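Local coordinates for surface glycan binding protein B (Bacteroides ovatus, PDB 6E57) that binds mixed-linkage beta-glucan and probably captures this cereal polysaccharide at the surface of a gut bacterium, at residues A151-S156 and N183-T188; Q159-I164 and I200-A205; N330-L335 and G404-G409. All blocks are in the same frame, centred on the assembly; numbering follows the deposited sequence.

Interaction 1 of 3, residues A151-S156 and N183-T188; sequences ARLYGS and NYLEYT. With NA (sodium ion), chain N; PO4 (phosphate ion), chain M; PO4 (phosphate ion), chain L.
Arg152 and Tyr184 stack side chain on side chain across an antiparallel pair of strands, 151-154 and 184-188. Strand 184-188 is the middle one of a three-stranded antiparallel sheet and also pairs with strand 175-177. Leu153, Leu185 and Tyr187 pack on Ile164 of strand 163-166 in a second sheet, consistent with an immunoglobulin-like beta-sandwich domain. Arg152 can be followed outward. Its CB and CG run alongside Tyr184 CD1, with CG 3.9 Å from it. CD sits over the ring face in a CH-pi contact. NE passes over Tyr184 CE1. The guanidinium then lies flat on the ring, planes 15° apart, with CZ 3.9 Å from the ring centroid: a cation-pi stack. With CG beside the backbone N (chi1 -50°) and the chain extended to NE, the head reaches the phenol end of the ring. NH1 and NH2 both hydrogen-bond O4 of a phosphate ion, at 2.9 and 2.7 Å. NH1 also donates to Tyr154 OH, close to the guanidinium plane. These bonds probably fix the rotation of the group. The ring of Tyr184 turns an edge toward the face of Tyr154 in an offset edge-to-face pair, and Tyr184 CB makes a CH-pi contact with that face. A serine in place of Tyr184 would probably leave the Arg152 guanidinium without its stacking face and open a gap beside Tyr154. On the other face of the sheet Leu153 CB meets Leu185 CB, and Tyr187 crosses Leu153 at about a right angle. Ala151 with Tyr187 and Leu153 with Leu185 are hydrogen-bonded pairs, with two backbone bonds each. Past the strand, a water accepts from Gly155 N and donates to Asn183 O, while Gly155 O binds a sodium ion at 2.5 Å.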
ATOM      1  N   ALA A 151     -14.017  -8.850   6.760  1.00 45.31           N
ATOM      2  CA  ALA A 151     -12.671  -8.306   6.558  1.00 44.18           C
ATOM      3  C   ALA A 151     -11.639  -9.423   6.768  1.00 43.65           C
ATOM      4  O   ALA A 151     -11.987 -10.504   7.236  1.00 45.00           O
ATOM      5  CB  ALA A 151     -12.440  -7.151   7.501  1.00 43.82           C
ATOM      6  N   ARG A 152     -10.378  -9.144   6.414  1.00 42.27           N
ATOM      7  CA  ARG A 152      -9.292 -10.123   6.483  1.00 43.40           C
ATOM      8  C   ARG A 152      -8.124  -9.572   7.303  1.00 41.87           C
ATOM      9  O   ARG A 152      -7.790  -8.395   7.206  1.00 42.22           O
ATOM     10  CB  ARG A 152      -8.746 -10.452   5.091  1.00 44.24           C
ATOM     11  CG  ARG A 152      -9.804 -10.809   4.061  1.00 45.30           C
ATOM     12  CD  ARG A 152      -9.175 -11.035   2.706  1.00 44.48           C
ATOM     13  NE  ARG A 152     -10.070 -11.786   1.846  1.00 46.44           N
ATOM     14  CZ  ARG A 152      -9.678 -12.489   0.793  1.00 49.14           C
ATOM     15  NH1 ARG A 152      -8.410 -12.462   0.418  1.00 48.82           N
ATOM     16  NH2 ARG A 152     -10.551 -13.225   0.128  1.00 54.11           N
ATOM     17  N   LEU A 153      -7.507 -10.461   8.087  1.00 42.98           N
ATOM     18  CA  LEU A 153      -6.182 -10.264   8.659  1.00 42.65           C
ATOM     19  C   LEU A 153      -5.226 -11.281   8.023  1.00 43.28           C
ATOM     20  O   LEU A 153      -5.557 -12.467   7.926  1.00 42.78           O
ATOM     21  CB  LEU A 153      -6.243 -10.455  10.178  1.00 44.42           C
ATOM     22  CG  LEU A 153      -7.181  -9.517  10.939  1.00 44.75           C
ATOM     23  CD1 LEU A 153      -7.276  -9.923  12.402  1.00 46.92           C
ATOM     24  CD2 LEU A 153      -6.726  -8.074  10.825  1.00 43.84           C
ATOM     25  N   TYR A 154      -4.064 -10.796   7.573  1.00 41.03           N
ATOM     26  CA  TYR A 154      -2.938 -11.623   7.157  1.00 40.08           C
ATOM     27  C   TYR A 154      -1.843 -11.532   8.224  1.00 41.41           C
ATOM     28  O   TYR A 154      -1.644 -10.474   8.817  1.00 41.37           O
ATOM     29  CB  TYR A 154      -2.378 -11.164   5.809  1.00 40.02           C
ATOM     30  CG  TYR A 154      -3.295 -11.376   4.633  1.00 40.39           C
ATOM     31  CD1 TYR A 154      -3.398 -12.614   4.019  1.00 39.60           C
ATOM     32  CD2 TYR A 154      -4.050 -10.334   4.118  1.00 40.52           C
ATOM     33  CE1 TYR A 154      -4.232 -12.814   2.932  1.00 39.19           C
ATOM     34  CE2 TYR A 154      -4.892 -10.518   3.033  1.00 39.48           C
ATOM     35  CZ  TYR A 154      -4.981 -11.761   2.437  1.00 38.76           C
ATOM     36  OH  TYR A 154      -5.810 -11.950   1.373  1.00 39.00           O
ATOM     37  N   GLY A 155      -1.136 -12.644   8.448  1.00 40.25           N
ATOM     38  CA  GLY A 155      -0.027 -12.674   9.385  1.00 41.18           C
ATOM     39  C   GLY A 155       0.480 -14.083   9.619  1.00 41.81           C
ATOM     40  O   GLY A 155       0.693 -14.833   8.665  1.00 41.55           O
ATOM     41  N   SER A 156       0.677 -14.422  10.901  1.00 43.75           N
ATOM     42  CA  SER A 156       1.226 -15.705  11.337  1.00 44.52           C
ATOM     43  C   SER A 156       0.486 -16.195  12.588  1.00 44.24           C
ATOM     44  O   SER A 156       0.046 -15.393  13.415  1.00 43.25           O
ATOM     45  CB  SER A 156       2.705 -15.598  11.600  1.00 45.24           C
ATOM     46  OG  SER A 156       3.385 -15.069  10.472  1.00 45.84           O
ATOM     47  N   ASN A 183      -2.988 -17.571   3.485  1.00 45.37           N
ATOM     48  CA  ASN A 183      -4.126 -17.807   4.356  1.00 43.91           C
ATOM     49  C   ASN A 183      -4.417 -16.524   5.142  1.00 43.75           C
ATOM     50  O   ASN A 183      -3.531 -15.687   5.333  1.00 43.95           O
ATOM     51  CB  ASN A 183      -3.884 -18.964   5.327  1.00 44.55           C
ATOM     52  CG  ASN A 183      -3.595 -20.282   4.643  1.00 44.91           C
ATOM     53  OD1 ASN A 183      -3.782 -20.424   3.436  1.00 45.18           O
ATOM     54  ND2 ASN A 183      -3.127 -21.251   5.412  1.00 43.67           N
ATOM     55  N   TYR A 184      -5.662 -16.392   5.607  1.00 41.23           N
ATOM     56  CA  TYR A 184      -6.093 -15.193   6.292  1.00 42.03           C
ATOM     57  C   TYR A 184      -7.151 -15.541   7.342  1.00 41.96           C
ATOM     58  O   TYR A 184      -7.774 -16.598   7.279  1.00 43.15           O
ATOM     59  CB  TYR A 184      -6.621 -14.168   5.287  1.00 42.35           C
ATOM     60  CG  TYR A 184      -7.711 -14.663   4.369  1.00 41.57           C
ATOM     61  CD1 TYR A 184      -9.047 -14.538   4.717  1.00 42.95           C
ATOM     62  CD2 TYR A 184      -7.413 -15.226   3.140  1.00 40.84           C
ATOM     63  CE1 TYR A 184     -10.058 -14.973   3.874  1.00 43.71           C
ATOM     64  CE2 TYR A 184      -8.412 -15.669   2.287  1.00 41.73           C
ATOM     65  CZ  TYR A 184      -9.741 -15.543   2.655  1.00 42.73           C
ATOM     66  OH  TYR A 184     -10.737 -15.980   1.827  1.00 43.46           O
ATOM     67  N   LEU A 185      -7.321 -14.630   8.305  1.00 42.82           N
ATOM     68  CA  LEU A 185      -8.356 -14.727   9.315  1.00 43.52           C
ATOM     69  C   LEU A 185      -9.523 -13.828   8.891  1.00 43.95           C
ATOM     70  O   LEU A 185      -9.395 -12.604   8.863  1.00 42.55           O
ATOM     71  CB  LEU A 185      -7.778 -14.312  10.671  1.00 43.28           C
ATOM     72  CG  LEU A 185      -8.628 -14.666  11.891  1.00 44.39           C
ATOM     73  CD1 LEU A 185      -8.739 -16.173  12.070  1.00 43.71           C
ATOM     74  CD2 LEU A 185      -8.050 -14.028  13.145  1.00 45.27           C
ATOM     75  N   GLU A 186     -10.638 -14.465   8.520  1.00 45.78           N
ATOM     76  CA  GLU A 186     -11.861 -13.785   8.129  1.00 47.44           C
ATOM     77  C   GLU A 186     -12.650 -13.452   9.400  1.00 49.59           C
ATOM     78  O   GLU A 186     -12.736 -14.277  10.307  1.00 52.70           O
ATOM     79  CB  GLU A 186     -12.664 -14.672   7.176  1.00 50.20           C
ATOM     80  CG  GLU A 186     -13.616 -13.913   6.270  1.00 54.57           C
ATOM     81  CD  GLU A 186     -14.165 -14.736   5.116  1.00 60.54           C
ATOM     82  OE1 GLU A 186     -14.796 -15.784   5.381  1.00 64.67           O
ATOM     83  OE2 GLU A 186     -13.946 -14.338   3.951  1.00 68.63           O
ATOM     84  N   TYR A 187     -13.208 -12.238   9.457  1.00 46.58           N
ATOM     85  CA  TYR A 187     -13.996 -11.791  10.599  1.00 47.55           C
ATOM     86  C   TYR A 187     -15.004 -10.735  10.137  1.00 48.99           C
ATOM     87  O   TYR A 187     -14.755 -10.025   9.172  1.00 51.35           O
ATOM     88  CB  TYR A 187     -13.078 -11.281  11.714  1.00 48.05           C
ATOM     89  CG  TYR A 187     -12.351  -9.990  11.424  1.00 46.25           C
ATOM     90  CD1 TYR A 187     -11.354  -9.926  10.462  1.00 45.95           C
ATOM     91  CD2 TYR A 187     -12.635  -8.834  12.133  1.00 46.59           C
ATOM     92  CE1 TYR A 187     -10.675  -8.748  10.199  1.00 44.42           C
ATOM     93  CE2 TYR A 187     -11.962  -7.649  11.885  1.00 45.66           C
ATOM     94  CZ  TYR A 187     -10.977  -7.605  10.915  1.00 44.44           C
ATOM     95  OH  TYR A 187     -10.312  -6.439  10.662  1.00 44.41           O
ATOM     96  N   THR A 188     -16.142 -10.661  10.840  1.00 50.66           N
ATOM     97  CA  THR A 188     -17.220  -9.721  10.540  1.00 51.83           C
ATOM     98  C   THR A 188     -17.118  -8.510  11.476  1.00 52.37           C
ATOM     99  O   THR A 188     -17.021  -8.668  12.693  1.00 54.02           O
ATOM    100  CB  THR A 188     -18.598 -10.383  10.679  1.00 52.50           C
ATOM    101  OG1 THR A 188     -18.586 -11.628   9.980  1.00 52.68           O
ATOM    102  CG2 THR A 188     -19.719  -9.519  10.146  1.00 52.91           C
TER
HETATM  103 NA    NA N 512       1.638 -16.289   6.840  1.00 59.01          NA
HETATM  104  P   PO4 M 511       0.405 -19.568   4.099  1.00 91.34           P
HETATM  105  O1  PO4 M 511       1.396 -20.444   4.836  1.00 82.75           O
HETATM  106  O2  PO4 M 511       1.082 -18.904   2.917  1.00 82.85           O
HETATM  107  O3  PO4 M 511      -0.135 -18.498   5.026  1.00 86.94           O
HETATM  108  O4  PO4 M 511      -0.733 -20.431   3.606  1.00 76.90           O
HETATM  109  P   PO4 L 510      -8.281 -15.432  -2.193  1.00105.31           P
HETATM  110  O1  PO4 L 510      -6.818 -15.212  -1.878  1.00101.09           O
HETATM  111  O2  PO4 L 510      -8.813 -16.554  -1.331  1.00107.18           O
HETATM  112  O3  PO4 L 510      -8.435 -15.813  -3.652  1.00100.19           O
HETATM  113  O4  PO4 L 510      -9.047 -14.159  -1.890  1.00 93.25           O
HETATM  114  O   HOH W   1      -1.810 -15.333   7.411  1.00 50.97           O

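Interaction 2 of 3, residues Q159-I164 and I200-A205; sequences QNVTAI and IVLQDA
Thr162 and Ala163 both face Gln203, which makes a classic beta bulge where strand 163-166 meets strand 196-203. Gln203 O accepts a backbone hydrogen bond from Thr162 N at 3.0 Å. The same oxygen takes a second, weak bond from Ala163 N at 3.5 Å. In return Gln203 N donates to Ala163 O at 2.9 Å. Two CA-H...O contacts add to these, Val161 CA to Gln203 O and Ile164 CA to Val201 O.

Most apolar contacts lie on the face turned to the other sheet. Val161 CG2 comes against Leu202 CB at 3.9 Å. Ile164 and Leu202 lie side by side, with CG1 of the isoleucine 4.0 Å from CD2 of the leucine. Ile164 CG2 reaches Ile200 CB. Leu153 and Leu185 of the facing sheet cover this group.

Polar and small side chains meet at the strand end. Thr162 OG1 stands between its backbone N and carbonyl carbon (chi1 54°), which puts it 3.0 Å from Asp204 O. Its CG2 then touches Ala205 CB. Asp204 OD2 is hydrogen-bonded to Tyr210 OH, and Gln203 OE1 to Gln209 NE2.

With two backbone donors converging on it, one of them weakly, Gln203 O probably holds the bulge in place, while the apolar face is left to pack against the other sheet.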
ATOM      1  N   GLN A 159      -4.383 -19.029  13.277  1.00 48.25           N
ATOM      2  CA  GLN A 159      -5.290 -20.153  13.556  1.00 51.93           C
ATOM      3  C   GLN A 159      -5.551 -20.278  15.064  1.00 52.82           C
ATOM      4  O   GLN A 159      -6.508 -20.932  15.463  1.00 58.46           O
ATOM      5  CB  GLN A 159      -4.743 -21.475  13.012  1.00 54.37           C
ATOM      6  CG  GLN A 159      -3.423 -21.918  13.628  1.00 56.22           C
ATOM      7  CD  GLN A 159      -2.276 -21.780  12.658  1.00 57.51           C
ATOM      8  OE1 GLN A 159      -1.875 -20.675  12.291  1.00 57.69           O
ATOM      9  NE2 GLN A 159      -1.745 -22.914  12.226  1.00 57.99           N
ATOM     10  N   ASN A 160      -4.697 -19.655  15.887  1.00 53.52           N
ATOM     11  CA  ASN A 160      -4.808 -19.686  17.347  1.00 52.25           C
ATOM     12  C   ASN A 160      -5.936 -18.770  17.846  1.00 51.78           C
ATOM     13  O   ASN A 160      -6.448 -18.983  18.943  1.00 55.14           O
ATOM     14  CB  ASN A 160      -3.495 -19.273  18.016  1.00 52.32           C
ATOM     15  CG  ASN A 160      -2.363 -20.248  17.769  1.00 52.79           C
ATOM     16  OD1 ASN A 160      -2.545 -21.276  17.122  1.00 53.51           O
ATOM     17  ND2 ASN A 160      -1.189 -19.933  18.294  1.00 53.31           N
ATOM     18  N   VAL A 161      -6.308 -17.760  17.050  1.00 48.55           N
ATOM     19  CA  VAL A 161      -7.173 -16.661  17.496  1.00 48.80           C
ATOM     20  C   VAL A 161      -8.628 -17.146  17.591  1.00 48.35           C
ATOM     21  O   VAL A 161      -9.196 -17.597  16.605  1.00 49.16           O
ATOM     22  CB  VAL A 161      -7.062 -15.450  16.551  1.00 47.91           C
ATOM     23  CG1 VAL A 161      -7.905 -14.281  17.041  1.00 48.32           C
ATOM     24  CG2 VAL A 161      -5.616 -15.018  16.346  1.00 47.47           C
ATOM     25  N   THR A 162      -9.226 -17.015  18.783  1.00 49.39           N
ATOM     26  CA  THR A 162     -10.636 -17.363  19.017  1.00 50.85           C
ATOM     27  C   THR A 162     -11.516 -16.104  19.081  1.00 49.57           C
ATOM     28  O   THR A 162     -12.737 -16.204  18.952  1.00 49.49           O
ATOM     29  CB  THR A 162     -10.799 -18.198  20.292  1.00 53.45           C
ATOM     30  OG1 THR A 162     -10.182 -17.498  21.372  1.00 55.54           O
ATOM     31  CG2 THR A 162     -10.198 -19.581  20.169  1.00 55.29           C
ATOM     32  N   ALA A 163     -10.905 -14.930  19.289  1.00 47.10           N
ATOM     33  CA  ALA A 163     -11.641 -13.666  19.307  1.00 46.70           C
ATOM     34  C   ALA A 163     -10.726 -12.499  18.911  1.00 45.74           C
ATOM     35  O   ALA A 163      -9.521 -12.524  19.159  1.00 44.54           O
ATOM     36  CB  ALA A 163     -12.253 -13.442  20.666  1.00 46.45           C
ATOM     37  N   ILE A 164     -11.331 -11.485  18.286  1.00 46.63           N
ATOM     38  CA  ILE A 164     -10.694 -10.211  18.004  1.00 47.75           C
ATOM     39  C   ILE A 164     -11.468  -9.125  18.755  1.00 49.31           C
ATOM     40  O   ILE A 164     -12.696  -9.109  18.719  1.00 50.67           O
ATOM     41  CB  ILE A 164     -10.653  -9.922  16.490  1.00 48.24           C
ATOM     42  CG1 ILE A 164      -9.935 -11.026  15.711  1.00 47.91           C
ATOM     43  CG2 ILE A 164     -10.033  -8.556  16.232  1.00 49.43           C
ATOM     44  CD1 ILE A 164     -10.167 -10.973  14.221  1.00 47.39           C
ATOM     45  N   ILE A 200      -6.628  -3.072  17.210  1.00 43.16           N
ATOM     46  CA  ILE A 200      -7.243  -4.382  17.432  1.00 45.22           C
ATOM     47  C   ILE A 200      -6.284  -5.263  18.239  1.00 45.90           C
ATOM     48  O   ILE A 200      -5.072  -5.047  18.247  1.00 47.75           O
ATOM     49  CB  ILE A 200      -7.659  -5.064  16.112  1.00 45.67           C
ATOM     50  CG1 ILE A 200      -6.490  -5.219  15.135  1.00 45.33           C
ATOM     51  CG2 ILE A 200      -8.829  -4.330  15.473  1.00 46.84           C
ATOM     52  CD1 ILE A 200      -6.669  -6.350  14.153  1.00 44.76           C
ATOM     53  N   VAL A 201      -6.868  -6.264  18.906  1.00 45.55           N
ATOM     54  CA  VAL A 201      -6.159  -7.198  19.763  1.00 46.44           C
ATOM     55  C   VAL A 201      -6.675  -8.609  19.454  1.00 46.72           C
ATOM     56  O   VAL A 201      -7.884  -8.814  19.342  1.00 47.44           O
ATOM     57  CB  VAL A 201      -6.349  -6.824  21.246  1.00 48.10           C
ATOM     58  CG1 VAL A 201      -5.848  -7.911  22.186  1.00 49.21           C
ATOM     59  CG2 VAL A 201      -5.695  -5.490  21.574  1.00 47.93           C
ATOM     60  N   LEU A 202      -5.745  -9.562  19.309  1.00 45.33           N
ATOM     61  CA  LEU A 202      -6.053 -10.971  19.064  1.00 45.49           C
ATOM     62  C   LEU A 202      -6.046 -11.717  20.400  1.00 46.78           C
ATOM     63  O   LEU A 202      -5.107 -11.568  21.172  1.00 46.91           O
ATOM     64  CB  LEU A 202      -5.002 -11.561  18.121  1.00 45.12           C
ATOM     65  CG  LEU A 202      -4.715 -10.759  16.854  1.00 44.74           C
ATOM     66  CD1 LEU A 202      -3.618 -11.425  16.038  1.00 43.73           C
ATOM     67  CD2 LEU A 202      -5.976 -10.584  16.022  1.00 44.71           C
ATOM     68  N   GLN A 203      -7.081 -12.530  20.645  1.00 48.86           N
ATOM     69  CA  GLN A 203      -7.248 -13.242  21.919  1.00 51.68           C
ATOM     70  C   GLN A 203      -7.189 -14.760  21.692  1.00 54.11           C
ATOM     71  O   GLN A 203      -7.775 -15.275  20.745  1.00 53.65           O
ATOM     72  CB  GLN A 203      -8.562 -12.827  22.586  1.00 53.25           C
ATOM     73  CG  GLN A 203      -8.850 -13.564  23.890  1.00 52.79           C
ATOM     74  CD  GLN A 203      -9.798 -12.807  24.788  1.00 51.98           C
ATOM     75  OE1 GLN A 203      -9.522 -11.684  25.207  1.00 53.68           O
ATOM     76  NE2 GLN A 203     -10.926 -13.425  25.095  1.00 47.68           N
ATOM     77  N   ASP A 204      -6.479 -15.451  22.594  1.00 58.09           N
ATOM     78  CA  ASP A 204      -6.342 -16.916  22.622  1.00 60.58           C
ATOM     79  C   ASP A 204      -7.586 -17.554  23.251  1.00 60.58           C
ATOM     80  O   ASP A 204      -8.447 -16.861  23.797  1.00 59.26           O
ATOM     81  CB  ASP A 204      -5.123 -17.350  23.446  1.00 62.61           C
ATOM     82  CG  ASP A 204      -3.867 -17.623  22.640  1.00 63.40           C
ATOM     83  OD1 ASP A 204      -3.981 -17.801  21.409  1.00 66.99           O
ATOM     84  OD2 ASP A 204      -2.785 -17.667  23.258  1.00 69.25           O
ATOM     85  N   ALA A 205      -7.638 -18.889  23.187  1.00 59.30           N
ATOM     86  CA  ALA A 205      -8.613 -19.697  23.920  1.00 59.35           C
ATOM     87  C   ALA A 205      -8.254 -19.726  25.413  1.00 61.32           C
ATOM     88  O   ALA A 205      -9.132 -19.895  26.261  1.00 63.43           O
ATOM     89  CB  ALA A 205      -8.656 -21.089  23.343  1.00 58.50           C
TER

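Interaction 3 of 3, residues N330-L335 and G404-G409; sequences NKTFGL and GFLCVG
The rings of Phe333 and Phe405 approach edge to edge, CE2 to CE2 at 4.4 Å. Each CE2 lies near the plane of the other ring. Cys407 comes at the Phe333 ring obliquely: its SG is 5.3 Å from the ring centroid, a sulfur-aromatic contact. Trp314 makes an edge-to-face pair with Phe333, and Phe341 stacks on Phe405. CG of Phe333 is anti to the backbone N (chi1 170°), which turns the ring toward the interior, where Val414 and Val417 touch it. Phe333 CB meets Cys407 CB at 3.8 Å.

The backbones join at one antiparallel bridge. Phe333 N donates to Cys407 O at 2.9 Å. Cys407 N donates back to Phe333 O at 3.2 Å. Leu406 CA adds a CA-H...O contact to the same oxygen. A water extends the pairing: it donates to Lys331 O at 2.6 Å and accepts from Gly409 N.

Thr332 faces strand 405-409 with both branches. Its CG2 lies side by side with Val408 CG2, 3.9 Å apart, while OG1 meets Leu406 CD2, the two side chains crossing at a slant. Trp372 of the glycan pocket rests on Thr332, Leu406 and Val408.

The bridge ties the loop 330-335 to the outermost strand of a three-stranded antiparallel sheet. Next to it, Lys331 forms a salt bridge with Asp326 and hydrogen-bonds O2 of a bound glucose unit. With Trp322 and Trp372 it belongs to the glycan pocket, where aromatic side chains beside a bound sugar are a common feature of carbohydrate binding.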
ATOM      1  N   ASN A 330       9.140 -19.191 -37.330  1.00 33.72           N
ATOM      2  CA  ASN A 330       8.680 -19.382 -35.959  1.00 33.61           C
ATOM      3  C   ASN A 330       9.854 -19.687 -35.014  1.00 33.05           C
ATOM      4  O   ASN A 330       9.630 -20.178 -33.909  1.00 33.25           O
ATOM      5  CB  ASN A 330       7.627 -20.490 -35.882  1.00 34.44           C
ATOM      6  CG  ASN A 330       6.345 -20.132 -36.602  1.00 33.99           C
ATOM      7  OD1 ASN A 330       6.030 -20.710 -37.639  1.00 34.85           O
ATOM      8  ND2 ASN A 330       5.607 -19.174 -36.064  1.00 34.27           N
ATOM      9  N   LYS A 331      11.094 -19.397 -35.428  1.00 32.77           N
ATOM     10  CA  LYS A 331      12.221 -19.511 -34.510  1.00 32.42           C
ATOM     11  C   LYS A 331      12.184 -18.332 -33.534  1.00 33.23           C
ATOM     12  O   LYS A 331      12.531 -18.476 -32.357  1.00 32.15           O
ATOM     13  CB  LYS A 331      13.575 -19.546 -35.221  1.00 32.67           C
ATOM     14  CG  LYS A 331      14.741 -19.804 -34.276  1.00 34.02           C
ATOM     15  CD  LYS A 331      16.094 -19.879 -34.929  1.00 36.17           C
ATOM     16  CE  LYS A 331      17.194 -20.169 -33.930  1.00 38.68           C
ATOM     17  NZ  LYS A 331      18.494 -20.408 -34.600  1.00 42.47           N
ATOM     18  N   THR A 332      11.780 -17.169 -34.059  1.00 32.31           N
ATOM     19  CA  THR A 332      11.594 -15.949 -33.294  1.00 31.93           C
ATOM     20  C   THR A 332      10.291 -15.274 -33.730  1.00 30.73           C
ATOM     21  O   THR A 332       9.634 -15.721 -34.670  1.00 31.02           O
ATOM     22  CB  THR A 332      12.762 -14.981 -33.513  1.00 31.54           C
ATOM     23  OG1 THR A 332      12.702 -14.527 -34.868  1.00 32.42           O
ATOM     24  CG2 THR A 332      14.112 -15.606 -33.236  1.00 31.92           C
ATOM     25  N   PHE A 333       9.941 -14.191 -33.035  1.00 30.76           N
ATOM     26  CA  PHE A 333       8.930 -13.257 -33.492  1.00 32.53           C
ATOM     27  C   PHE A 333       9.634 -11.996 -34.005  1.00 32.73           C
ATOM     28  O   PHE A 333      10.099 -11.190 -33.209  1.00 32.08           O
ATOM     29  CB  PHE A 333       7.941 -12.935 -32.368  1.00 32.12           C
ATOM     30  CG  PHE A 333       6.996 -11.801 -32.673  1.00 31.47           C
ATOM     31  CD1 PHE A 333       5.815 -12.027 -33.361  1.00 32.38           C
ATOM     32  CD2 PHE A 333       7.294 -10.502 -32.290  1.00 30.86           C
ATOM     33  CE1 PHE A 333       4.950 -10.986 -33.653  1.00 32.80           C
ATOM     34  CE2 PHE A 333       6.428  -9.461 -32.582  1.00 32.63           C
ATOM     35  CZ  PHE A 333       5.256  -9.705 -33.261  1.00 32.73           C
ATOM     36  N   GLY A 334       9.748 -11.873 -35.335  1.00 36.57           N
ATOM     37  CA  GLY A 334      10.081 -10.612 -36.009  1.00 36.12           C
ATOM     38  C   GLY A 334       8.823  -9.783 -36.192  1.00 37.61           C
ATOM     39  O   GLY A 334       8.178  -9.414 -35.218  1.00 50.96           O
ATOM     40  N   LEU A 335       8.483  -9.478 -37.442  1.00 35.04           N
ATOM     41  CA  LEU A 335       7.109  -9.121 -37.860  1.00 36.19           C
ATOM     42  C   LEU A 335       6.694  -7.703 -37.438  1.00 34.59           C
ATOM     43  O   LEU A 335       5.690  -7.206 -37.938  1.00 37.89           O
ATOM     44  CB  LEU A 335       6.115 -10.171 -37.346  1.00 34.07           C
ATOM     45  CG  LEU A 335       6.296 -11.583 -37.912  1.00 33.30           C
ATOM     46  CD1 LEU A 335       5.136 -12.484 -37.515  1.00 34.25           C
ATOM     47  CD2 LEU A 335       6.443 -11.563 -39.425  1.00 31.61           C
ATOM     48  N   GLY A 404      16.625  -4.275 -34.988  1.00 31.22           N
ATOM     49  CA  GLY A 404      15.205  -4.276 -34.640  1.00 31.36           C
ATOM     50  C   GLY A 404      14.885  -5.078 -33.386  1.00 30.94           C
ATOM     51  O   GLY A 404      15.748  -5.345 -32.555  1.00 30.96           O
ATOM     52  N   PHE A 405      13.609  -5.456 -33.272  1.00 29.58           N
ATOM     53  CA  PHE A 405      13.029  -6.061 -32.085  1.00 29.19           C
ATOM     54  C   PHE A 405      12.741  -7.540 -32.358  1.00 29.24           C
ATOM     55  O   PHE A 405      12.286  -7.891 -33.446  1.00 29.54           O
ATOM     56  CB  PHE A 405      11.756  -5.299 -31.712  1.00 29.18           C
ATOM     57  CG  PHE A 405      10.928  -5.914 -30.615  1.00 28.68           C
ATOM     58  CD1 PHE A 405      11.260  -5.722 -29.282  1.00 28.86           C
ATOM     59  CD2 PHE A 405       9.800  -6.662 -30.916  1.00 28.99           C
ATOM     60  CE1 PHE A 405      10.486  -6.278 -28.274  1.00 28.95           C
ATOM     61  CE2 PHE A 405       9.031  -7.224 -29.908  1.00 29.47           C
ATOM     62  CZ  PHE A 405       9.376  -7.030 -28.589  1.00 29.66           C
ATOM     63  N   LEU A 406      13.010  -8.391 -31.361  1.00 27.91           N
ATOM     64  CA  LEU A 406      12.639  -9.805 -31.392  1.00 27.32           C
ATOM     65  C   LEU A 406      11.967 -10.189 -30.069  1.00 27.87           C
ATOM     66  O   LEU A 406      12.329  -9.686 -29.010  1.00 26.79           O
ATOM     67  CB  LEU A 406      13.888 -10.669 -31.607  1.00 25.95           C
ATOM     68  CG  LEU A 406      14.555 -10.605 -32.980  1.00 24.91           C
ATOM     69  CD1 LEU A 406      15.740 -11.550 -33.024  1.00 25.11           C
ATOM     70  CD2 LEU A 406      13.586 -10.945 -34.094  1.00 24.38           C
ATOM     71  N   CYS A 407      10.985 -11.092 -30.156  1.00 30.09           N
ATOM     72  CA  CYS A 407      10.595 -11.939 -29.038  1.00 31.31           C
ATOM     73  C   CYS A 407      11.171 -13.339 -29.278  1.00 30.45           C
ATOM     74  O   CYS A 407      10.947 -13.956 -30.321  1.00 31.14           O
ATOM     75  CB  CYS A 407       9.084 -11.989 -28.859  1.00 33.89           C
ATOM     76  SG  CYS A 407       8.397 -10.456 -28.185  1.00 39.08           S
ATOM     77  N   VAL A 408      11.923 -13.813 -28.287  1.00 30.44           N
ATOM     78  CA  VAL A 408      12.743 -14.996 -28.368  1.00 29.97           C
ATOM     79  C   VAL A 408      12.294 -15.945 -27.249  1.00 28.50           C
ATOM     80  O   VAL A 408      11.658 -15.505 -26.295  1.00 26.18           O
ATOM     81  CB  VAL A 408      14.220 -14.568 -28.263  1.00 30.27           C
ATOM     82  CG1 VAL A 408      15.097 -15.584 -27.553  1.00 32.57           C
ATOM     83  CG2 VAL A 408      14.789 -14.216 -29.627  1.00 29.94           C
ATOM     84  N   GLY A 409      12.599 -17.241 -27.386  1.00 28.53           N
ATOM     85  CA  GLY A 409      12.286 -18.232 -26.352  1.00 29.92           C
ATOM     86  C   GLY A 409      11.738 -19.526 -26.932  1.00 31.38           C
ATOM     87  O   GLY A 409      12.072 -19.899 -28.064  1.00 30.78           O
TER
HETATM   88  O   HOH W   2      13.489 -18.027 -29.977  1.00 30.23           O

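Interactions 1 and 2 belong to the same domain and touch. Each pairs two strands within one of the two sheets of the sandwich, and their segments alternate along the chain. All three contacts are partly buried. The apolar sides of 1 and 2 meet between the sheets as shared core, Leu153 and Tyr187 on Ile164, Leu185 on Val161. Nearer the surface they differ: interaction 1 carries an aromatic and cationic stack at bound phosphate, interaction 2 a bulge with polar groups. Interaction 3 is far off, its centre about 45 Å from that of interaction 1 and 55 Å from that of interaction 2. It pairs a loop with a strand, has buried rings on one side, and borders the glycan site.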